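Local structure of periplasmic sugar-binding protein (Chloroflexus aurantiacus, 4RXU) at residues A[222-227]-A[259-264]; A[158-163]-A[228-233]; A[218-223]-A[249-254]. The protein binds D-glucose, held here as beta-D-glucopyranose, and probably serves as the periplasmic solute-binding component of an ABC-type sugar transporter. All coordinates share one frame; numbering follows the deposited sequence.

Interaction 1 of 3, residues A[222-227]-A[259-264]; sequences WDFNTA and IADAFA. With BGC (beta-D-glucopyranose), chain C.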
ATOM      1  N   TRP A 222      -3.414  -4.314   8.063  1.00  8.56           N
ATOM      2  CA  TRP A 222      -4.217  -4.119   6.840  1.00 10.21           C
ATOM      3  C   TRP A 222      -5.623  -4.696   6.986  1.00  9.14           C
ATOM      4  O   TRP A 222      -6.196  -5.271   6.049  1.00 11.69           O
ATOM      5  CB  TRP A 222      -3.525  -4.730   5.628  1.00  9.27           C
ATOM      6  CG  TRP A 222      -2.236  -4.153   5.180  1.00  9.76           C
ATOM      7  CD1 TRP A 222      -1.133  -4.866   4.765  1.00  9.65           C
ATOM      8  CD2 TRP A 222      -1.916  -2.762   4.963  1.00  8.92           C
ATOM      9  NE1 TRP A 222      -0.141  -4.001   4.334  1.00  8.59           N
ATOM     10  CE2 TRP A 222      -0.591  -2.706   4.447  1.00  6.64           C
ATOM     11  CE3 TRP A 222      -2.614  -1.573   5.133  1.00 10.10           C
ATOM     12  CZ2 TRP A 222       0.024  -1.507   4.101  1.00 10.09           C
ATOM     13  CZ3 TRP A 222      -1.980  -0.367   4.822  1.00 11.77           C
ATOM     14  CH2 TRP A 222      -0.679  -0.353   4.303  1.00 11.41           C
ATOM     15  N   ASP A 223      -6.168  -4.516   8.178  1.00  7.93           N
ATOM     16  CA  ASP A 223      -7.443  -5.118   8.578  1.00 10.31           C
ATOM     17  C   ASP A 223      -8.344  -4.054   9.219  1.00 10.97           C
ATOM     18  O   ASP A 223      -7.928  -3.349  10.145  1.00  9.94           O
ATOM     19  CB  ASP A 223      -7.232  -6.271   9.560  1.00 11.35           C
ATOM     20  CG  ASP A 223      -8.546  -6.890  10.022  1.00 13.51           C
ATOM     21  OD1 ASP A 223      -9.293  -7.442   9.195  1.00 16.29           O
ATOM     22  OD2 ASP A 223      -8.826  -6.810  11.226  1.00 15.19           O
ATOM     23  N   PHE A 224      -9.573  -3.964   8.717  1.00 11.06           N
ATOM     24  CA  PHE A 224     -10.554  -2.989   9.167  1.00 10.13           C
ATOM     25  C   PHE A 224     -10.798  -3.047  10.682  1.00 10.19           C
ATOM     26  O   PHE A 224     -10.649  -2.037  11.376  1.00 11.02           O
ATOM     27  CB  PHE A 224     -11.897  -3.181   8.428  1.00 11.01           C
ATOM     28  CG  PHE A 224     -12.875  -2.062   8.654  1.00 13.51           C
ATOM     29  CD1 PHE A 224     -13.648  -2.019   9.798  1.00 14.22           C
ATOM     30  CD2 PHE A 224     -12.987  -1.039   7.736  1.00 12.98           C
ATOM     31  CE1 PHE A 224     -14.525  -0.976  10.013  1.00 15.07           C
ATOM     32  CE2 PHE A 224     -13.868   0.003   7.930  1.00 15.20           C
ATOM     33  CZ  PHE A 224     -14.634   0.045   9.079  1.00 17.07           C
ATOM     34  N   ASN A 225     -11.160  -4.219  11.206  1.00 11.60           N
ATOM     35  CA  ASN A 225     -11.520  -4.322  12.625  1.00 13.32           C
ATOM     36  C   ASN A 225     -10.338  -4.053  13.540  1.00 12.50           C
ATOM     37  O   ASN A 225     -10.478  -3.411  14.586  1.00 12.59           O
ATOM     38  CB  ASN A 225     -12.152  -5.678  12.972  1.00 17.86           C
ATOM     39  CG  ASN A 225     -13.609  -5.759  12.580  1.00 19.70           C
ATOM     40  OD1 ASN A 225     -14.234  -4.766  12.213  1.00 19.70           O
ATOM     41  ND2 ASN A 225     -14.156  -6.957  12.642  1.00 28.80           N
ATOM     42  N   THR A 226      -9.173  -4.533  13.121  1.00 10.82           N
ATOM     43  CA  THR A 226      -7.939  -4.313  13.853  1.00 10.69           C
ATOM     44  C   THR A 226      -7.666  -2.804  13.939  1.00 10.92           C
ATOM     45  O   THR A 226      -7.353  -2.276  15.013  1.00 10.96           O
ATOM     46  CB  THR A 226      -6.749  -5.060  13.219  1.00 11.13           C
ATOM     47  OG1 THR A 226      -7.030  -6.470  13.164  1.00 14.04           O
ATOM     48  CG2 THR A 226      -5.472  -4.812  14.009  1.00 12.98           C
ATOM     49  N   ALA A 227      -7.824  -2.096  12.821  1.00  9.47           N
ATOM     50  CA  ALA A 227      -7.646  -0.644  12.823  1.00  8.16           C
ATOM     51  C   ALA A 227      -8.669   0.057  13.712  1.00  8.53           C
ATOM     52  O   ALA A 227      -8.322   0.921  14.506  1.00  9.34           O
ATOM     53  CB  ALA A 227      -7.781  -0.127  11.411  1.00 10.86           C
ATOM     54  N   ILE A 259     -10.693   3.906  11.260  1.00  8.26           N
ATOM     55  CA  ILE A 259     -10.122   4.835  12.221  1.00  9.37           C
ATOM     56  C   ILE A 259     -10.940   6.120  12.285  1.00 12.93           C
ATOM     57  O   ILE A 259     -11.300   6.601  13.369  1.00  9.40           O
ATOM     58  CB  ILE A 259      -8.632   5.128  11.889  1.00 10.44           C
ATOM     59  CG1 ILE A 259      -7.801   3.843  12.078  1.00 11.80           C
ATOM     60  CG2 ILE A 259      -8.102   6.265  12.744  1.00 10.10           C
ATOM     61  CD1 ILE A 259      -6.467   3.821  11.367  1.00 12.14           C
ATOM     62  N   ALA A 260     -11.267   6.655  11.118  1.00  8.94           N
ATOM     63  CA  ALA A 260     -12.165   7.816  11.051  1.00 11.05           C
ATOM     64  C   ALA A 260     -13.488   7.569  11.770  1.00  9.34           C
ATOM     65  O   ALA A 260     -13.981   8.450  12.473  1.00 12.13           O
ATOM     66  CB  ALA A 260     -12.417   8.216   9.604  1.00 11.29           C
ATOM     67  N   ASP A 261     -14.036   6.371  11.630  1.00  9.61           N
ATOM     68  CA  ASP A 261     -15.293   6.013  12.307  1.00 10.93           C
ATOM     69  C   ASP A 261     -15.153   6.124  13.822  1.00 13.91           C
ATOM     70  O   ASP A 261     -16.039   6.634  14.508  1.00 14.85           O
ATOM     71  CB  ASP A 261     -15.770   4.596  11.939  1.00 12.54           C
ATOM     72  CG  ASP A 261     -16.264   4.469  10.504  1.00 10.59           C
ATOM     73  OD1 ASP A 261     -16.465   5.498   9.796  1.00 12.86           O
ATOM     74  OD2 ASP A 261     -16.430   3.291  10.089  1.00 15.40           O
ATOM     75  N   ALA A 262     -14.032   5.659  14.350  1.00 11.67           N
ATOM     76  CA  ALA A 262     -13.769   5.795  15.796  1.00 12.67           C
ATOM     77  C   ALA A 262     -13.623   7.249  16.245  1.00 10.53           C
ATOM     78  O   ALA A 262     -14.198   7.676  17.262  1.00 14.56           O
ATOM     79  CB  ALA A 262     -12.519   5.005  16.167  1.00 11.80           C
ATOM     80  N   PHE A 263     -12.812   8.009  15.503  1.00  8.71           N
ATOM     81  CA  PHE A 263     -12.555   9.414  15.823  1.00 10.89           C
ATOM     82  C   PHE A 263     -13.803  10.288  15.666  1.00 13.15           C
ATOM     83  O   PHE A 263     -14.032  11.188  16.478  1.00 12.10           O
ATOM     84  CB  PHE A 263     -11.400   9.954  14.983  1.00 11.77           C
ATOM     85  CG  PHE A 263     -10.030   9.638  15.555  1.00 11.89           C
ATOM     86  CD1 PHE A 263      -9.497   8.362  15.483  1.00 10.83           C
ATOM     87  CD2 PHE A 263      -9.299  10.618  16.206  1.00 10.21           C
ATOM     88  CE1 PHE A 263      -8.234   8.080  16.000  1.00 11.99           C
ATOM     89  CE2 PHE A 263      -8.039  10.347  16.727  1.00 12.83           C
ATOM     90  CZ  PHE A 263      -7.516   9.070  16.624  1.00 13.19           C
ATOM     91  N   ALA A 264     -14.631   9.985  14.666  1.00 12.19           N
ATOM     92  CA  ALA A 264     -15.872  10.743  14.432  1.00 11.98           C
ATOM     93  C   ALA A 264     -16.825  10.616  15.610  1.00 15.96           C
ATOM     94  O   ALA A 264     -17.591  11.526  15.901  1.00 17.60           O
ATOM     95  CB  ALA A 264     -16.554  10.263  13.170  1.00 12.36           C
TER
HETATM   96  C2  BGC C 402      -0.555  -2.119  -1.120  1.00 11.07           C
HETATM   97  C3  BGC C 402      -1.656  -1.155  -0.726  1.00 13.47           C
HETATM   98  C4  BGC C 402      -2.724  -1.905   0.056  1.00 13.58           C
HETATM   99  C5  BGC C 402      -2.110  -2.691   1.216  1.00 13.95           C
HETATM  100  C6  BGC C 402      -3.099  -3.586   1.929  1.00 14.91           C
HETATM  101  C1  BGC C 402      -0.032  -2.655   0.202  1.00 14.99           C
HETATM  102  O1  BGC C 402       1.149  -3.388   0.058  1.00 14.97           O
HETATM  103  O2  BGC C 402       0.454  -1.416  -1.853  1.00 11.61           O
HETATM  104  O3  BGC C 402      -2.193  -0.588  -1.917  1.00 11.14           O
HETATM  105  O4  BGC C 402      -3.617  -0.940   0.646  1.00 11.98           O
HETATM  106  O5  BGC C 402      -1.043  -3.497   0.758  1.00 12.53           O
HETATM  107  O6  BGC C 402      -3.836  -4.401   1.015  1.00 11.95           O
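The ring of F224 meets D261 edge-on: CZ at the rim lies 3.8 Å from D261 OD2, with ring and carboxylate planes 59° apart, and the amide oxygen of the neighbouring N225 also lies at that ring's edge, in its plane. This is one point where helices 224-237 and 253-264 touch, both belonging to the alpha/beta lobe of a type I periplasmic binding protein. F224 reaches across because its CG stands anti to the backbone N (chi1 -169°), while the stronger polar partner of D261 is the hydroxyl of Y286, bonded to OD1. Deeper in, A227 and I259 are the residues where the backbones come nearest, and A227 CB sits 4.0 Å from I259 CG1. The same methylene lies 3.8 Å from A227 O, so the isoleucine packs on backbone as well as methyl. At the other end of 222-227, the indole of W222 carries the sugar on one face. C6 of glucose rides 3.3 Å above the plane, offset toward the rim, and the indole atom closest to it is CD2; NE1 meanwhile bonds D166. With an alanine here, the C5-C6 side of glucose would probably lose its apolar platform and D166 its indole N-H partner. Between the sugar and the helix contact, D223 acts as N-cap of helix 224-237. Its OD2 accepts two bonds from T226: the backbone N from 3.0 Å, above the carboxylate plane, and OG1 on the anti side, 2.7 Å from D223 OD2.

Interaction 2 of 3, residues A[158-163]-A[228-233]; sequences YLYAGA and KNLAEA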
ATOM      1  N   TYR A 158      -1.774  10.994  15.583  1.00  8.48           N
ATOM      2  CA  TYR A 158      -2.000   9.580  15.780  1.00  8.07           C
ATOM      3  C   TYR A 158      -1.428   8.840  14.568  1.00  8.70           C
ATOM      4  O   TYR A 158      -1.804   9.127  13.420  1.00 10.37           O
ATOM      5  CB  TYR A 158      -3.494   9.315  15.933  1.00  9.44           C
ATOM      6  CG  TYR A 158      -4.053   9.872  17.239  1.00  9.49           C
ATOM      7  CD1 TYR A 158      -4.356  11.227  17.388  1.00 10.01           C
ATOM      8  CD2 TYR A 158      -4.262   9.039  18.326  1.00  9.38           C
ATOM      9  CE1 TYR A 158      -4.867  11.734  18.585  1.00 12.78           C
ATOM     10  CE2 TYR A 158      -4.757   9.533  19.530  1.00 10.10           C
ATOM     11  CZ  TYR A 158      -5.057  10.883  19.663  1.00 11.05           C
ATOM     12  OH  TYR A 158      -5.551  11.362  20.877  1.00 13.64           O
ATOM     13  N   LEU A 159      -0.507   7.918  14.825  1.00  8.75           N
ATOM     14  CA  LEU A 159       0.193   7.183  13.754  1.00  8.16           C
ATOM     15  C   LEU A 159      -0.385   5.797  13.601  1.00  7.68           C
ATOM     16  O   LEU A 159      -0.686   5.138  14.608  1.00  9.58           O
ATOM     17  CB  LEU A 159       1.686   7.042  14.096  1.00  7.86           C
ATOM     18  CG  LEU A 159       2.472   8.345  14.320  1.00  9.92           C
ATOM     19  CD1 LEU A 159       3.860   8.049  14.862  1.00 11.24           C
ATOM     20  CD2 LEU A 159       2.540   9.221  13.068  1.00 13.12           C
ATOM     21  N   TYR A 160      -0.520   5.340  12.353  1.00  7.08           N
ATOM     22  CA  TYR A 160      -0.970   3.971  12.066  1.00  7.78           C
ATOM     23  C   TYR A 160      -0.165   3.429  10.905  1.00  7.17           C
ATOM     24  O   TYR A 160       0.408   4.176  10.108  1.00  8.65           O
ATOM     25  CB  TYR A 160      -2.481   3.913  11.769  1.00  9.48           C
ATOM     26  CG  TYR A 160      -3.275   4.389  12.975  1.00  8.68           C
ATOM     27  CD1 TYR A 160      -3.507   3.531  14.056  1.00 10.43           C
ATOM     28  CD2 TYR A 160      -3.719   5.711  13.074  1.00 10.07           C
ATOM     29  CE1 TYR A 160      -4.216   3.952  15.182  1.00  9.26           C
ATOM     30  CE2 TYR A 160      -4.398   6.150  14.210  1.00  8.66           C
ATOM     31  CZ  TYR A 160      -4.648   5.266  15.258  1.00  9.20           C
ATOM     32  OH  TYR A 160      -5.338   5.701  16.374  1.00 11.16           O
ATOM     33  N   ALA A 161      -0.077   2.110  10.867  1.00  8.75           N
ATOM     34  CA  ALA A 161       0.754   1.433   9.875  1.00  9.49           C
ATOM     35  C   ALA A 161       0.132   0.154   9.334  1.00  7.75           C
ATOM     36  O   ALA A 161      -0.830  -0.397   9.896  1.00  9.02           O
ATOM     37  CB  ALA A 161       2.147   1.119  10.463  1.00  9.51           C
ATOM     38  N   GLY A 162       0.727  -0.302   8.236  1.00  8.24           N
ATOM     39  CA  GLY A 162       0.350  -1.570   7.599  1.00  7.40           C
ATOM     40  C   GLY A 162       0.926  -2.791   8.321  1.00  8.60           C
ATOM     41  O   GLY A 162       1.512  -2.664   9.408  1.00  7.63           O
ATOM     42  N   ALA A 163       0.743  -3.966   7.709  1.00  8.75           N
ATOM     43  CA  ALA A 163       1.275  -5.229   8.231  1.00  8.89           C
ATOM     44  C   ALA A 163       2.784  -5.322   8.075  1.00  7.37           C
ATOM     45  O   ALA A 163       3.310  -5.054   6.993  1.00  9.13           O
ATOM     46  CB  ALA A 163       0.608  -6.410   7.526  1.00 10.22           C
ATOM     47  N   LYS A 228      -9.940  -0.300  13.557  1.00 10.74           N
ATOM     48  CA  LYS A 228     -10.969   0.371  14.348  1.00 12.05           C
ATOM     49  C   LYS A 228     -10.719   0.170  15.835  1.00 12.93           C
ATOM     50  O   LYS A 228     -10.771   1.118  16.623  1.00 11.25           O
ATOM     51  CB  LYS A 228     -12.376  -0.115  13.998  1.00 14.88           C
ATOM     52  CG  LYS A 228     -13.456   0.718  14.689  1.00 13.78           C
ATOM     53  CD  LYS A 228     -14.842   0.438  14.164  1.00 22.45           C
ATOM     54  CE  LYS A 228     -15.792   1.497  14.677  1.00 23.35           C
ATOM     55  NZ  LYS A 228     -17.201   1.099  14.498  1.00 25.33           N
ATOM     56  N   ASN A 229     -10.441  -1.070  16.207  1.00 11.45           N
ATOM     57  CA  ASN A 229     -10.172  -1.383  17.606  1.00 11.55           C
ATOM     58  C   ASN A 229      -8.958  -0.687  18.187  1.00 10.78           C
ATOM     59  O   ASN A 229      -9.005  -0.213  19.331  1.00 11.93           O
ATOM     60  CB  ASN A 229     -10.032  -2.875  17.770  1.00 13.01           C
ATOM     61  CG  ASN A 229     -11.336  -3.565  17.547  1.00 16.32           C
ATOM     62  OD1 ASN A 229     -12.387  -2.918  17.471  1.00 18.75           O
ATOM     63  ND2 ASN A 229     -11.297  -4.851  17.432  1.00 15.72           N
ATOM     64  N   LEU A 230      -7.896  -0.602  17.394  1.00  9.36           N
ATOM     65  CA  LEU A 230      -6.722   0.126  17.827  1.00 11.02           C
ATOM     66  C   LEU A 230      -7.050   1.603  18.023  1.00 11.82           C
ATOM     67  O   LEU A 230      -6.680   2.185  19.022  1.00 10.16           O
ATOM     68  CB  LEU A 230      -5.579  -0.041  16.840  1.00 12.49           C
ATOM     69  CG  LEU A 230      -4.246   0.572  17.262  1.00 11.44           C
ATOM     70  CD1 LEU A 230      -3.731  -0.019  18.581  1.00 12.12           C
ATOM     71  CD2 LEU A 230      -3.228   0.383  16.148  1.00 13.53           C
ATOM     72  N   ALA A 231      -7.778   2.197  17.082  1.00  9.97           N
ATOM     73  CA  ALA A 231      -8.171   3.601  17.236  1.00 10.73           C
ATOM     74  C   ALA A 231      -9.003   3.786  18.509  1.00 10.68           C
ATOM     75  O   ALA A 231      -8.784   4.720  19.278  1.00 12.50           O
ATOM     76  CB  ALA A 231      -8.916   4.080  15.996  1.00 10.99           C
ATOM     77  N   GLU A 232      -9.931   2.870  18.743  1.00 10.77           N
ATOM     78  CA  GLU A 232     -10.793   2.918  19.952  1.00 11.36           C
ATOM     79  C   GLU A 232      -9.958   2.813  21.233  1.00 14.63           C
ATOM     80  O   GLU A 232     -10.146   3.576  22.185  1.00 13.46           O
ATOM     81  CB  GLU A 232     -11.872   1.823  19.928  1.00 14.30           C
ATOM     82  CG  GLU A 232     -12.921   1.979  18.837  1.00 15.71           C
ATOM     83  CD  GLU A 232     -13.869   3.152  19.004  1.00 26.56           C
ATOM     84  OE1 GLU A 232     -13.626   4.062  19.834  1.00 19.34           O
ATOM     85  OE2 GLU A 232     -14.862   3.168  18.235  1.00 33.16           O
ATOM     86  N   ALA A 233      -9.012   1.877  21.237  1.00 12.59           N
ATOM     87  CA  ALA A 233      -8.077   1.732  22.363  1.00 11.85           C
ATOM     88  C   ALA A 233      -7.263   3.006  22.593  1.00 11.71           C
ATOM     89  O   ALA A 233      -7.121   3.482  23.721  1.00 13.98           O
ATOM     90  CB  ALA A 233      -7.160   0.528  22.153  1.00 14.02           C
TER
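Y160 lays the edge of its ring against L230 and reaches past it with its hydroxyl to A231, joining the loop at the end of strand 155-159 to helix 224-237 in a Rossmann-like alpha/beta lobe. L230 CD2 lies 3.8 Å from Y160 CD1, close to the ring plane, and touches the neighbouring CE1 as well; L230 CG is in the plane itself, 4.0 Å from Y160 CE1. The two side chains run past one another in opposite directions, and the leucine's CG and CD2 both lie along the CD1-CE1 edge of the ring. L230 gets there with CG anti to the backbone N (chi1 -174°), which carries its branched end toward Y160. At the far end of the tyrosine, OH comes within 3.6 Å of A231 CA and 3.9 Å of A231 CB. A small residue here lets the phenol come right up to the helix backbone. No hydrogen bond crosses between the two segments; the polar end of Y160 is taken by OD1 of N234, one turn further along the same helix, which is likely to hold the hydroxyl in place. One shell out, I259 and F263 of helix 253-264 also pack on Y160, and F263 meets Y158 edge-to-face. The helix that receives the ring is regular, with E232 N bonded to K228 O over 2.9 Å. On the strand side, Y158 shares backbone bonds with Y247 and L249 of the adjoining parallel strand, and its own hydroxyl is bonded to the carbonyl O of D242.

Interaction 3 of 3, residues A[218-223]-A[249-254]; sequences VTTNWD and LAPNDG. With BGC (beta-D-glucopyranose), chain C.
W222 and P251 make the close part of this contact, with N252 beside them, where two loops at the sugar site of a type I periplasmic binding protein come together. The indole and the proline run alongside one another, pointing opposite ways: W222 CZ3 stands 3.6 Å from P251 CB, and the pyrrolidine also offers CG to the same corner of the ring. N252 crosses the indole at a slant, amide and ring planes 41° apart, with ND2 3.5 Å from W222 CE3. That placement follows from chi1 of 78°, which sets CG between the backbone N and the carbonyl carbon and turns the amide toward the sugar. There ND2 donates to O4 of glucose over 2.9 Å in a nearly straight bond of 168°. The other end of the amide is held too: OD1 is bonded to the hydroxyl of T255 while N252 caps helix 253-264, so the helix start probably sets the position of the N-H that binds the sugar. The looser side lies away from the glucose. T220 and P251 face each other, but T220 OG1 and P251 CG remain 4.1 Å apart, and that oxygen is occupied otherwise, by A161 O and, in an ST turn, by W222 N. T219 forms a second ST turn with N221 N. These turns shape the loop that presents the indole. Near the start of the helices a water fills in where no direct bond crosses: it donates to W222 O and accepts from N252 ND2, each 3.0 Å away from it.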
ATOM      1  N   VAL A 218       1.490   0.345  16.382  1.00  9.57           N
ATOM      2  CA  VAL A 218       0.451   1.068  15.618  1.00 10.66           C
ATOM      3  C   VAL A 218      -0.075   0.291  14.409  1.00  8.52           C
ATOM      4  O   VAL A 218      -0.760   0.846  13.575  1.00  8.79           O
ATOM      5  CB  VAL A 218       0.883   2.506  15.215  1.00 10.01           C
ATOM      6  CG1 VAL A 218       1.357   3.288  16.438  1.00 11.75           C
ATOM      7  CG2 VAL A 218       1.944   2.519  14.113  1.00  9.48           C
ATOM      8  N   THR A 219       0.190  -1.007  14.345  1.00  7.65           N
ATOM      9  CA  THR A 219      -0.174  -1.768  13.156  1.00  8.95           C
ATOM     10  C   THR A 219      -1.663  -2.025  13.083  1.00  8.65           C
ATOM     11  O   THR A 219      -2.298  -2.387  14.072  1.00 10.53           O
ATOM     12  CB  THR A 219       0.626  -3.085  12.980  1.00  8.53           C
ATOM     13  OG1 THR A 219       0.290  -3.657  11.714  1.00  8.37           O
ATOM     14  CG2 THR A 219       0.336  -4.111  14.084  1.00  7.97           C
ATOM     15  N   THR A 220      -2.180  -1.840  11.877  1.00  8.73           N
ATOM     16  CA  THR A 220      -3.534  -2.212  11.523  1.00  7.66           C
ATOM     17  C   THR A 220      -3.594  -3.621  10.960  1.00  9.01           C
ATOM     18  O   THR A 220      -4.682  -4.161  10.775  1.00 10.04           O
ATOM     19  CB  THR A 220      -4.075  -1.299  10.439  1.00  8.50           C
ATOM     20  OG1 THR A 220      -3.292  -1.481   9.242  1.00  8.78           O
ATOM     21  CG2 THR A 220      -4.032   0.128  10.863  1.00  8.91           C
ATOM     22  N   ASN A 221      -2.428  -4.198  10.628  1.00 10.58           N
ATOM     23  CA  ASN A 221      -2.374  -5.490   9.924  1.00 10.67           C
ATOM     24  C   ASN A 221      -3.219  -5.500   8.639  1.00  9.05           C
ATOM     25  O   ASN A 221      -3.703  -6.556   8.206  1.00 11.49           O
ATOM     26  CB  ASN A 221      -2.804  -6.625  10.849  1.00 11.75           C
ATOM     27  CG  ASN A 221      -1.751  -6.957  11.879  1.00 13.20           C
ATOM     28  OD1 ASN A 221      -0.563  -6.845  11.622  1.00 18.90           O
ATOM     29  ND2 ASN A 221      -2.186  -7.382  13.044  1.00 21.60           N
ATOM     30  N   TRP A 222      -3.414  -4.314   8.063  1.00  8.56           N
ATOM     31  CA  TRP A 222      -4.217  -4.119   6.840  1.00 10.21           C
ATOM     32  C   TRP A 222      -5.623  -4.696   6.986  1.00  9.14           C
ATOM     33  O   TRP A 222      -6.196  -5.271   6.049  1.00 11.69           O
ATOM     34  CB  TRP A 222      -3.525  -4.730   5.628  1.00  9.27           C
ATOM     35  CG  TRP A 222      -2.236  -4.153   5.180  1.00  9.76           C
ATOM     36  CD1 TRP A 222      -1.133  -4.866   4.765  1.00  9.65           C
ATOM     37  CD2 TRP A 222      -1.916  -2.762   4.963  1.00  8.92           C
ATOM     38  NE1 TRP A 222      -0.141  -4.001   4.334  1.00  8.59           N
ATOM     39  CE2 TRP A 222      -0.591  -2.706   4.447  1.00  6.64           C
ATOM     40  CE3 TRP A 222      -2.614  -1.573   5.133  1.00 10.10           C
ATOM     41  CZ2 TRP A 222       0.024  -1.507   4.101  1.00 10.09           C
ATOM     42  CZ3 TRP A 222      -1.980  -0.367   4.822  1.00 11.77           C
ATOM     43  CH2 TRP A 222      -0.679  -0.353   4.303  1.00 11.41           C
ATOM     44  N   ASP A 223      -6.168  -4.516   8.178  1.00  7.93           N
ATOM     45  CA  ASP A 223      -7.443  -5.118   8.578  1.00 10.31           C
ATOM     46  C   ASP A 223      -8.344  -4.054   9.219  1.00 10.97           C
ATOM     47  O   ASP A 223      -7.928  -3.349  10.145  1.00  9.94           O
ATOM     48  CB  ASP A 223      -7.232  -6.271   9.560  1.00 11.35           C
ATOM     49  CG  ASP A 223      -8.546  -6.890  10.022  1.00 13.51           C
ATOM     50  OD1 ASP A 223      -9.293  -7.442   9.195  1.00 16.29           O
ATOM     51  OD2 ASP A 223      -8.826  -6.810  11.226  1.00 15.19           O
ATOM     52  N   LEU A 249      -2.428   9.677  10.644  1.00  9.44           N
ATOM     53  CA  LEU A 249      -1.700   9.006   9.553  1.00  8.36           C
ATOM     54  C   LEU A 249      -2.299   7.615   9.415  1.00  8.35           C
ATOM     55  O   LEU A 249      -1.856   6.689  10.085  1.00  9.64           O
ATOM     56  CB  LEU A 249      -0.203   8.908   9.852  1.00 10.09           C
ATOM     57  CG  LEU A 249       0.581   8.250   8.699  1.00  9.71           C
ATOM     58  CD1 LEU A 249       0.725   9.184   7.503  1.00 12.38           C
ATOM     59  CD2 LEU A 249       1.933   7.808   9.209  1.00 10.21           C
ATOM     60  N   ALA A 250      -3.342   7.481   8.605  1.00  9.13           N
ATOM     61  CA  ALA A 250      -3.941   6.151   8.352  1.00  7.71           C
ATOM     62  C   ALA A 250      -3.294   5.625   7.077  1.00  8.83           C
ATOM     63  O   ALA A 250      -3.158   6.364   6.093  1.00  9.29           O
ATOM     64  CB  ALA A 250      -5.458   6.249   8.197  1.00  9.01           C
ATOM     65  N   PRO A 251      -2.903   4.323   7.062  1.00  7.14           N
ATOM     66  CA  PRO A 251      -2.013   3.884   5.976  1.00  8.45           C
ATOM     67  C   PRO A 251      -2.715   3.511   4.678  1.00  8.52           C
ATOM     68  O   PRO A 251      -2.105   3.569   3.631  1.00  9.19           O
ATOM     69  CB  PRO A 251      -1.292   2.673   6.594  1.00  7.21           C
ATOM     70  CG  PRO A 251      -2.279   2.133   7.589  1.00  7.84           C
ATOM     71  CD  PRO A 251      -2.943   3.353   8.169  1.00  7.96           C
ATOM     72  N   ASN A 252      -3.994   3.128   4.734  1.00  8.30           N
ATOM     73  CA  ASN A 252      -4.729   2.911   3.488  1.00  7.69           C
ATOM     74  C   ASN A 252      -6.189   3.247   3.670  1.00  9.37           C
ATOM     75  O   ASN A 252      -6.592   3.633   4.753  1.00  8.75           O
ATOM     76  CB  ASN A 252      -4.527   1.494   2.912  1.00  7.85           C
ATOM     77  CG  ASN A 252      -5.343   0.425   3.618  1.00  7.79           C
ATOM     78  OD1 ASN A 252      -5.926   0.637   4.690  1.00  9.10           O
ATOM     79  ND2 ASN A 252      -5.347  -0.772   3.028  1.00 10.10           N
ATOM     80  N   ASP A 253      -6.991   3.068   2.627  1.00  8.54           N
ATOM     81  CA  ASP A 253      -8.396   3.509   2.665  1.00  8.89           C
ATOM     82  C   ASP A 253      -9.276   2.788   3.672  1.00  7.88           C
ATOM     83  O   ASP A 253      -9.969   3.434   4.470  1.00  8.83           O
ATOM     84  CB  ASP A 253      -9.006   3.440   1.273  1.00  9.28           C
ATOM     85  CG  ASP A 253      -8.599   4.624   0.414  1.00  9.34           C
ATOM     86  OD1 ASP A 253      -7.990   5.579   0.938  1.00  9.36           O
ATOM     87  OD2 ASP A 253      -8.941   4.620  -0.782  1.00 10.29           O
ATOM     88  N   GLY A 254      -9.274   1.456   3.648  1.00  7.27           N
ATOM     89  CA  GLY A 254     -10.168   0.761   4.554  1.00  9.21           C
ATOM     90  C   GLY A 254      -9.807   1.049   5.999  1.00  8.65           C
ATOM     91  O   GLY A 254     -10.675   1.272   6.838  1.00 10.05           O
TER
HETATM   92  C2  BGC C 402      -0.555  -2.119  -1.120  1.00 11.07           C
HETATM   93  C3  BGC C 402      -1.656  -1.155  -0.726  1.00 13.47           C
HETATM   94  C4  BGC C 402      -2.724  -1.905   0.056  1.00 13.58           C
HETATM   95  C5  BGC C 402      -2.110  -2.691   1.216  1.00 13.95           C
HETATM   96  C6  BGC C 402      -3.099  -3.586   1.929  1.00 14.91           C
HETATM   97  C1  BGC C 402      -0.032  -2.655   0.202  1.00 14.99           C
HETATM   98  O1  BGC C 402       1.149  -3.388   0.058  1.00 14.97           O
HETATM   99  O2  BGC C 402       0.454  -1.416  -1.853  1.00 11.61           O
HETATM  100  O3  BGC C 402      -2.193  -0.588  -1.917  1.00 11.14           O
HETATM  101  O4  BGC C 402      -3.617  -0.940   0.646  1.00 11.98           O
HETATM  102  O5  BGC C 402      -1.043  -3.497   0.758  1.00 12.53           O
HETATM  103  O6  BGC C 402      -3.836  -4.401   1.015  1.00 11.95           O
HETATM  104  O   HOH W   1      -6.578  -3.393   3.731  1.00 15.26           O

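The three contacts form one continuous patch of the same lobe, their centres 7 to 8 Å apart. Interactions 1 and 3 share W222 and D223 and both touch the glucose, whereas interaction 2 lies behind them, the Y160 side chain about 12 Å from the sugar. Interaction 2 is tied to interaction 3 by A161 O to T220 OG1 and G162 O to T219 OG1, hydrogen bonds of 2.8 Å each, and to interaction 1 by I259 CD1, 3.6 Å from Y160 CG. Around the sugar, D166, which also bonds W222, is joined by D278, E42, D118, R44 and K298 in hydrogen-bonding the glucose.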